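Local coordinates for protein VIN1 (Oscarella pearsei, PDB 6BFI) that is a sponge vinculin homolog, probably binding actin filaments and perhaps taking part in cell-cell adhesion, at residues M657-L662 and S676-A681; P669-A674 and K701-S706; E680-D685 and L694-A699. One frame throughout, in Å; residues are numbered along the deposited sequence.

Contact 1: residues M657-L662 and S676-A681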
# COMPACT_ATOMS: atom_id res chain seq x y z
N MET A 657 -27.99 -21.24 -1.08
CA MET A 657 -26.70 -21.70 -1.58
C MET A 657 -25.57 -21.29 -0.65
O MET A 657 -24.70 -22.09 -0.32
CB MET A 657 -26.45 -21.15 -2.99
CG MET A 657 -27.30 -21.79 -4.08
SD MET A 657 -26.65 -21.44 -5.72
CE MET A 657 -26.44 -19.66 -5.64
N LEU A 658 -25.57 -20.03 -0.21
CA LEU A 658 -24.48 -19.52 0.61
C LEU A 658 -24.52 -20.01 2.05
O LEU A 658 -23.52 -19.90 2.75
CB LEU A 658 -24.47 -17.99 0.58
CG LEU A 658 -24.01 -17.37 -0.74
CD1 LEU A 658 -23.98 -15.86 -0.66
CD2 LEU A 658 -22.64 -17.92 -1.13
N ARG A 659 -25.66 -20.54 2.50
CA ARG A 659 -25.73 -21.15 3.82
C ARG A 659 -25.66 -22.67 3.78
O ARG A 659 -25.51 -23.30 4.83
CB ARG A 659 -27.01 -20.70 4.54
CG ARG A 659 -27.05 -19.20 4.78
CD ARG A 659 -28.17 -18.79 5.71
NE ARG A 659 -28.12 -17.35 5.98
CZ ARG A 659 -27.35 -16.79 6.90
NH1 ARG A 659 -26.56 -17.55 7.66
NH2 ARG A 659 -27.37 -15.48 7.08
N ALA A 660 -25.76 -23.26 2.59
CA ALA A 660 -25.50 -24.68 2.41
C ALA A 660 -23.99 -24.92 2.42
O ALA A 660 -23.21 -23.98 2.31
CB ALA A 660 -26.13 -25.16 1.11
N PRO A 661 -23.56 -26.17 2.57
CA PRO A 661 -22.12 -26.46 2.50
C PRO A 661 -21.51 -25.99 1.19
O PRO A 661 -22.18 -25.88 0.16
CB PRO A 661 -22.06 -27.99 2.63
CG PRO A 661 -23.27 -28.32 3.44
CD PRO A 661 -24.33 -27.35 3.02
N LEU A 662 -20.21 -25.70 1.25
CA LEU A 662 -19.51 -25.14 0.11
C LEU A 662 -19.46 -26.14 -1.04
O LEU A 662 -19.33 -27.34 -0.81
CB LEU A 662 -18.09 -24.73 0.50
CG LEU A 662 -17.93 -23.41 1.25
CD1 LEU A 662 -16.53 -23.29 1.82
CD2 LEU A 662 -18.23 -22.25 0.32
N SER A 676 -16.89 -16.20 1.01
CA SER A 676 -16.02 -15.49 1.94
C SER A 676 -16.56 -14.10 2.23
O SER A 676 -16.51 -13.64 3.37
CB SER A 676 -14.60 -15.41 1.38
OG SER A 676 -14.55 -14.57 0.24
N VAL A 677 -17.09 -13.42 1.21
CA VAL A 677 -17.67 -12.10 1.45
C VAL A 677 -18.93 -12.21 2.31
O VAL A 677 -19.07 -11.51 3.33
CB VAL A 677 -17.97 -11.40 0.11
CG1 VAL A 677 -18.88 -10.21 0.34
CG2 VAL A 677 -16.68 -10.95 -0.54
N PHE A 678 -19.85 -13.10 1.92
CA PHE A 678 -21.08 -13.29 2.69
C PHE A 678 -20.78 -13.66 4.13
O PHE A 678 -21.47 -13.20 5.05
CB PHE A 678 -21.94 -14.37 2.03
CG PHE A 678 -23.23 -14.64 2.75
CD1 PHE A 678 -24.36 -13.89 2.49
CD2 PHE A 678 -23.31 -15.66 3.69
CE1 PHE A 678 -25.55 -14.14 3.15
CE2 PHE A 678 -24.49 -15.91 4.36
CZ PHE A 678 -25.61 -15.15 4.09
N ARG A 679 -19.75 -14.47 4.35
CA ARG A 679 -19.39 -14.86 5.71
C ARG A 679 -18.74 -13.71 6.47
O ARG A 679 -18.93 -13.59 7.68
CB ARG A 679 -18.47 -16.07 5.68
CG ARG A 679 -18.41 -16.83 6.98
CD ARG A 679 -17.96 -18.26 6.75
NE ARG A 679 -18.84 -18.99 5.83
CZ ARG A 679 -18.54 -19.25 4.56
NH1 ARG A 679 -17.39 -18.85 4.05
NH2 ARG A 679 -19.41 -19.91 3.80
N GLU A 680 -17.98 -12.86 5.78
CA GLU A 680 -17.41 -11.69 6.43
C GLU A 680 -18.51 -10.74 6.90
O GLU A 680 -18.46 -10.22 8.02
CB GLU A 680 -16.45 -10.97 5.49
CG GLU A 680 -15.81 -9.72 6.08
CD GLU A 680 -14.84 -10.03 7.21
OE1 GLU A 680 -14.29 -11.14 7.22
OE2 GLU A 680 -14.65 -9.15 8.08
N ALA A 681 -19.52 -10.52 6.06
CA ALA A 681 -20.61 -9.61 6.43
C ALA A 681 -21.66 -10.26 7.32
O ALA A 681 -22.45 -9.53 7.94
CB ALA A 681 -21.28 -9.06 5.17

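Contact 2: residues P669-A674 and K701-S706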
# COMPACT_ATOMS: atom_id res chain seq x y z
N PRO A 669 -15.16 -21.43 -8.10
CA PRO A 669 -14.32 -20.40 -7.45
C PRO A 669 -15.08 -19.13 -7.13
O PRO A 669 -14.92 -18.56 -6.04
CB PRO A 669 -13.21 -20.15 -8.48
CG PRO A 669 -13.23 -21.33 -9.39
CD PRO A 669 -14.66 -21.76 -9.45
N ILE A 670 -15.92 -18.67 -8.06
CA ILE A 670 -16.73 -17.47 -7.82
C ILE A 670 -17.61 -17.67 -6.60
O ILE A 670 -17.75 -16.76 -5.77
CB ILE A 670 -17.56 -17.14 -9.08
CG1 ILE A 670 -16.64 -16.91 -10.28
CG2 ILE A 670 -18.43 -15.92 -8.83
CD1 ILE A 670 -17.38 -16.65 -11.58
N HIS A 671 -18.22 -18.85 -6.47
CA HIS A 671 -19.07 -19.13 -5.32
C HIS A 671 -18.27 -19.10 -4.02
O HIS A 671 -18.77 -18.64 -2.99
CB HIS A 671 -19.77 -20.48 -5.49
CG HIS A 671 -20.81 -20.76 -4.45
ND1 HIS A 671 -20.49 -21.05 -3.14
CD2 HIS A 671 -22.16 -20.81 -4.53
CE1 HIS A 671 -21.60 -21.26 -2.46
NE2 HIS A 671 -22.63 -21.12 -3.28
N HIS A 672 -17.04 -19.60 -4.05
CA HIS A 672 -16.20 -19.56 -2.85
C HIS A 672 -15.88 -18.12 -2.45
O HIS A 672 -15.96 -17.77 -1.27
CB HIS A 672 -14.92 -20.36 -3.07
CG HIS A 672 -15.09 -21.83 -2.89
ND1 HIS A 672 -14.62 -22.51 -1.78
CD2 HIS A 672 -15.69 -22.77 -3.66
CE1 HIS A 672 -14.91 -23.79 -1.89
NE2 HIS A 672 -15.56 -23.97 -3.02
N ALA A 673 -15.52 -17.27 -3.42
CA ALA A 673 -15.23 -15.88 -3.10
C ALA A 673 -16.47 -15.18 -2.55
O ALA A 673 -16.41 -14.46 -1.54
CB ALA A 673 -14.70 -15.15 -4.34
N ALA A 674 -17.62 -15.39 -3.20
CA ALA A 674 -18.87 -14.83 -2.70
C ALA A 674 -19.21 -15.35 -1.31
O ALA A 674 -19.82 -14.63 -0.51
CB ALA A 674 -20.01 -15.14 -3.68
N LYS A 701 -25.84 -12.13 -5.24
CA LYS A 701 -25.79 -11.95 -6.68
C LYS A 701 -24.57 -12.62 -7.29
O LYS A 701 -24.66 -13.23 -8.36
CB LYS A 701 -25.81 -10.46 -7.01
CG LYS A 701 -27.11 -9.75 -6.62
CD LYS A 701 -27.01 -8.25 -6.86
CE LYS A 701 -28.32 -7.55 -6.58
NZ LYS A 701 -29.41 -8.03 -7.47
N MET A 702 -23.42 -12.53 -6.62
CA MET A 702 -22.20 -13.13 -7.17
C MET A 702 -22.29 -14.65 -7.18
O MET A 702 -21.79 -15.30 -8.11
CB MET A 702 -20.98 -12.67 -6.37
CG MET A 702 -19.65 -13.13 -6.94
SD MET A 702 -19.21 -12.35 -8.51
CE MET A 702 -18.86 -10.67 -7.98
N ALA A 703 -22.93 -15.23 -6.16
CA ALA A 703 -23.18 -16.67 -6.17
C ALA A 703 -24.09 -17.06 -7.33
O ALA A 703 -23.86 -18.08 -8.01
CB ALA A 703 -23.79 -17.12 -4.84
N MET A 704 -25.13 -16.25 -7.59
CA MET A 704 -25.97 -16.50 -8.75
C MET A 704 -25.17 -16.45 -10.04
O MET A 704 -25.37 -17.26 -10.95
CB MET A 704 -27.13 -15.51 -8.79
CG MET A 704 -28.06 -15.60 -7.60
SD MET A 704 -28.56 -17.29 -7.26
CE MET A 704 -29.46 -17.70 -8.75
N MET A 705 -24.23 -15.49 -10.14
CA MET A 705 -23.37 -15.43 -11.31
C MET A 705 -22.56 -16.72 -11.46
O MET A 705 -22.46 -17.28 -12.55
CB MET A 705 -22.42 -14.23 -11.25
CG MET A 705 -21.34 -14.30 -12.33
SD MET A 705 -20.17 -12.93 -12.40
CE MET A 705 -21.26 -11.57 -12.76
N SER A 706 -21.98 -17.20 -10.35
CA SER A 706 -21.26 -18.47 -10.40
C SER A 706 -22.13 -19.57 -10.98
O SER A 706 -21.72 -20.29 -11.90
CB SER A 706 -20.79 -18.84 -8.99
OG SER A 706 -20.23 -20.15 -8.97
O HOH W 1 -17.21 -20.13 -10.56

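Contact 3: residues E680-D685 and L694-A699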
# COMPACT_ATOMS: atom_id res chain seq x y z
N GLU A 680 -17.98 -12.86 5.78
CA GLU A 680 -17.41 -11.69 6.43
C GLU A 680 -18.51 -10.74 6.90
O GLU A 680 -18.46 -10.22 8.02
CB GLU A 680 -16.45 -10.97 5.49
CG GLU A 680 -15.81 -9.72 6.08
CD GLU A 680 -14.84 -10.03 7.21
OE1 GLU A 680 -14.29 -11.14 7.22
OE2 GLU A 680 -14.65 -9.15 8.08
N ALA A 681 -19.52 -10.52 6.06
CA ALA A 681 -20.61 -9.61 6.43
C ALA A 681 -21.66 -10.26 7.32
O ALA A 681 -22.45 -9.53 7.94
CB ALA A 681 -21.28 -9.06 5.17
N ASP A 682 -21.68 -11.59 7.43
CA ASP A 682 -22.76 -12.27 8.14
C ASP A 682 -22.62 -12.15 9.65
O ASP A 682 -23.62 -12.23 10.37
CB ASP A 682 -22.81 -13.74 7.73
CG ASP A 682 -24.07 -14.44 8.22
OD1 ASP A 682 -25.14 -13.78 8.27
OD2 ASP A 682 -24.00 -15.64 8.57
N GLN A 683 -21.39 -11.97 10.16
CA GLN A 683 -21.19 -11.85 11.59
C GLN A 683 -21.73 -10.54 12.16
O GLN A 683 -21.76 -10.39 13.39
CB GLN A 683 -19.70 -12.00 11.92
CG GLN A 683 -18.78 -11.13 11.09
CD GLN A 683 -17.31 -11.37 11.40
OE1 GLN A 683 -16.95 -11.70 12.53
NE2 GLN A 683 -16.46 -11.21 10.39
N TRP A 684 -22.15 -9.61 11.31
CA TRP A 684 -22.76 -8.36 11.74
C TRP A 684 -24.26 -8.39 11.48
O TRP A 684 -24.71 -8.90 10.46
CB TRP A 684 -22.14 -7.17 11.00
CG TRP A 684 -20.65 -7.13 11.05
CD1 TRP A 684 -19.79 -7.65 10.13
CD2 TRP A 684 -19.84 -6.54 12.07
NE1 TRP A 684 -18.49 -7.42 10.51
CE2 TRP A 684 -18.50 -6.74 11.71
CE3 TRP A 684 -20.13 -5.86 13.26
CZ2 TRP A 684 -17.44 -6.28 12.48
CZ3 TRP A 684 -19.07 -5.41 14.03
CH2 TRP A 684 -17.75 -5.62 13.64
N ASP A 685 -25.02 -7.83 12.42
CA ASP A 685 -26.45 -7.67 12.21
C ASP A 685 -26.71 -6.50 11.26
O ASP A 685 -25.92 -5.56 11.17
CB ASP A 685 -27.18 -7.43 13.54
CG ASP A 685 -26.87 -6.08 14.14
OD1 ASP A 685 -25.72 -5.61 14.01
OD2 ASP A 685 -27.78 -5.48 14.75
N LEU A 694 -25.97 -4.11 1.60
CA LEU A 694 -25.47 -4.07 0.23
C LEU A 694 -24.46 -5.17 -0.03
O LEU A 694 -24.46 -5.79 -1.10
CB LEU A 694 -24.84 -2.70 -0.07
CG LEU A 694 -25.69 -1.45 0.16
CD1 LEU A 694 -24.97 -0.22 -0.39
CD2 LEU A 694 -27.07 -1.59 -0.46
N VAL A 695 -23.59 -5.44 0.95
CA VAL A 695 -22.54 -6.44 0.75
C VAL A 695 -23.13 -7.84 0.71
O VAL A 695 -22.73 -8.67 -0.13
CB VAL A 695 -21.46 -6.30 1.83
CG1 VAL A 695 -20.50 -7.45 1.75
CG2 VAL A 695 -20.72 -4.98 1.67
N LYS A 696 -24.08 -8.15 1.60
CA LYS A 696 -24.73 -9.45 1.56
C LYS A 696 -25.46 -9.66 0.25
O LYS A 696 -25.35 -10.72 -0.39
CB LYS A 696 -25.68 -9.59 2.75
CG LYS A 696 -25.09 -10.31 3.95
CD LYS A 696 -26.12 -10.43 5.06
CE LYS A 696 -25.61 -11.28 6.20
NZ LYS A 696 -26.59 -11.37 7.33
N GLN A 697 -26.23 -8.65 -0.18
CA GLN A 697 -26.91 -8.74 -1.47
C GLN A 697 -25.92 -8.97 -2.61
O GLN A 697 -26.17 -9.79 -3.50
CB GLN A 697 -27.72 -7.46 -1.71
CG GLN A 697 -28.59 -7.49 -2.96
CD GLN A 697 -29.94 -8.15 -2.74
OE1 GLN A 697 -30.09 -9.02 -1.87
NE2 GLN A 697 -30.94 -7.74 -3.51
N MET A 698 -24.78 -8.28 -2.57
CA MET A 698 -23.77 -8.45 -3.61
C MET A 698 -23.21 -9.87 -3.59
O MET A 698 -22.92 -10.45 -4.65
CB MET A 698 -22.66 -7.43 -3.43
CG MET A 698 -21.67 -7.36 -4.59
SD MET A 698 -20.47 -6.04 -4.40
CE MET A 698 -21.54 -4.67 -3.97
N ALA A 699 -23.04 -10.45 -2.40
CA ALA A 699 -22.57 -11.83 -2.31
C ALA A 699 -23.59 -12.79 -2.92
O ALA A 699 -23.22 -13.69 -3.69
CB ALA A 699 -22.29 -12.19 -0.85

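Contact 1: residues M657-L662 and S676-A681
Leu658 and Phe678 stand opposite each other, CA to CA 7.4 Å, where the last turn of helix 649-659, which gives way to a loop from Ala660 on, lies against helix 669-682. Both side chains set out toward the other segment. Phe678 holds CG anti to its backbone N (chi1 180°), and Leu658 CB sits over one face of the ring, offset toward the rim, in a CH-pi contact of 4.2 Å from that CB to the centroid of the Phe678 ring. The leucine branch then reaches back to the root of the aromatic, with Leu658 CD1 3.7 Å from Phe678 CB. Arg659 comes from another direction. Its chain is extended from CG to NE and crosses the phenylalanine at about a right angle. Arg659 CZ lies at the ring edge, in plane, while Phe678 CZ lies over one face of the guanidinium, offset toward its rim and 3.5 Å from Arg659 NH2; the two planes are 77° apart. Beyond these segments Arg659 pairs with Asp682 through NH2 and with Glu655 through NE. The guanidinium of Arg679 also comes near, loosely, its NH2 4.2 Å from Leu658 O. In this all-helical protein of the vinculin family the contact packs the C-terminal end of helix 649-659 on helix 669-682, with Phe678 also touching Ala699 of helix 690-710. No hydrogen bond crosses between the segments, so the chemistry is apolar at the buried leucine-phenylalanine pair, with two arginines at an exposed margin.

Contact 2: residues P669-A674 and K701-S706
Met702 meets Ile670 and Ala674 where helices 669-682 and 690-710 run antiparallel, a pairing consistent with the helix-bundle tail of the vinculin family. The short segments have axes 8.0 Å apart, with their directions at 169°, and small residues make that spacing possible. Met702 sends CG anti to its backbone N (chi1 -174°), placing it 3.6 Å from Ile670 CG2; the two side chains cross at about a right angle. Beyond CG the methionine bends twice, and its end turns away toward Ala800 and Met804 of helix 786-817. Its CB packs against Ala674 CB at 3.8 Å. One residue on, Ala703 offers just a methyl, which touches Ala674 and lies 4.0 Å, by its CB, from His671 CD2, approaching the imidazole obliquely. The histidine's other neighbours include Met657 and Leu658, so its ring fills the seam between three helices. A helical turn after Met702, Ser706 points at the start of the other helix, its CB 3.7 Å from Ile670 CB. Ser706 is buried, and its OG is hydrogen-bonded to Asn668 ND2, just ahead of helix 669-682. One water sits between Ile670 N and Ser706 OG: it accepts a hydrogen bond of 3.2 Å from Ile670 N, in the first turn of its helix, and lies 3.4 Å from Ser706 OG in a weak one.

Contact 3: residues E680-D685 and L694-A699
The carboxylate of Asp682 takes the ammonium of Lys696 at one corner: OD1 is 3.0 Å from Lys696 NZ, in a hydrogen-bonded salt bridge made through the anti lone pair, on the side away from the other oxygen. Two more flat groups follow in the same turn. The indole of Trp684 has Ala681 O in plane at its edge and meets Trp832 edge-to-face. The amide of Gln683 turns back along its own segment, and its NE2 donates 3.3 Å to Glu680 O at an N-H...O angle of 153°, with the carbonyl oxygen almost in the amide plane. The Lys696 chain, extended beyond CG, carries NZ out to the carboxylate and crosses Asp682 obliquely, CE lying 3.6 Å from Asp682 CA. The same OD1 also receives Arg659 NH2 and, more distantly and weakly, Lys835. With so many cations gathered round it, Asp682 is likely to stay ionised, and its charge would offset the repulsion between its basic partners. An alanine in place of Lys696 would probably leave OD1 with Arg659 as its remaining close cation and open a gap beside Ala681 and Asp682 where the aliphatic chain now lies. Away from the charges the contact is apolar: Ala681 CB packs 3.9 Å from Val695 CG1. That valine looks into the bundle, touching Val677 on helix 669-682, Val807 and Ile811 on helix 786-817, and Leu736 on helix 718-745; the contact thus closes the end of the helix 669-682 and 690-710 pair, next to the turn that joins them and the last modelled residues, around Lys834 and Lys835.

In the fold
Helix 669-682 takes part in all three contacts. Contacts 2 and 3 join it to helix 690-710 near opposite ends of the antiparallel pair, with contact 3 nested in the loop that contact 2 closes; contact 1 lays the end of helix 649-659 against it. Contact 2 is wholly buried, and small and apolar side chains dominate it. Contact 3 is also largely buried but mixes a methyl contact with an ion pair, while contact 1 runs from a buried apolar pair out to exposed arginines. Contacts 1 and 3 are joined by a salt bridge, Arg659 to Asp682, as well as by packing; contacts 1 and 2 meet by packing, Met657 CE lying 3.6 Å from Met704 SD.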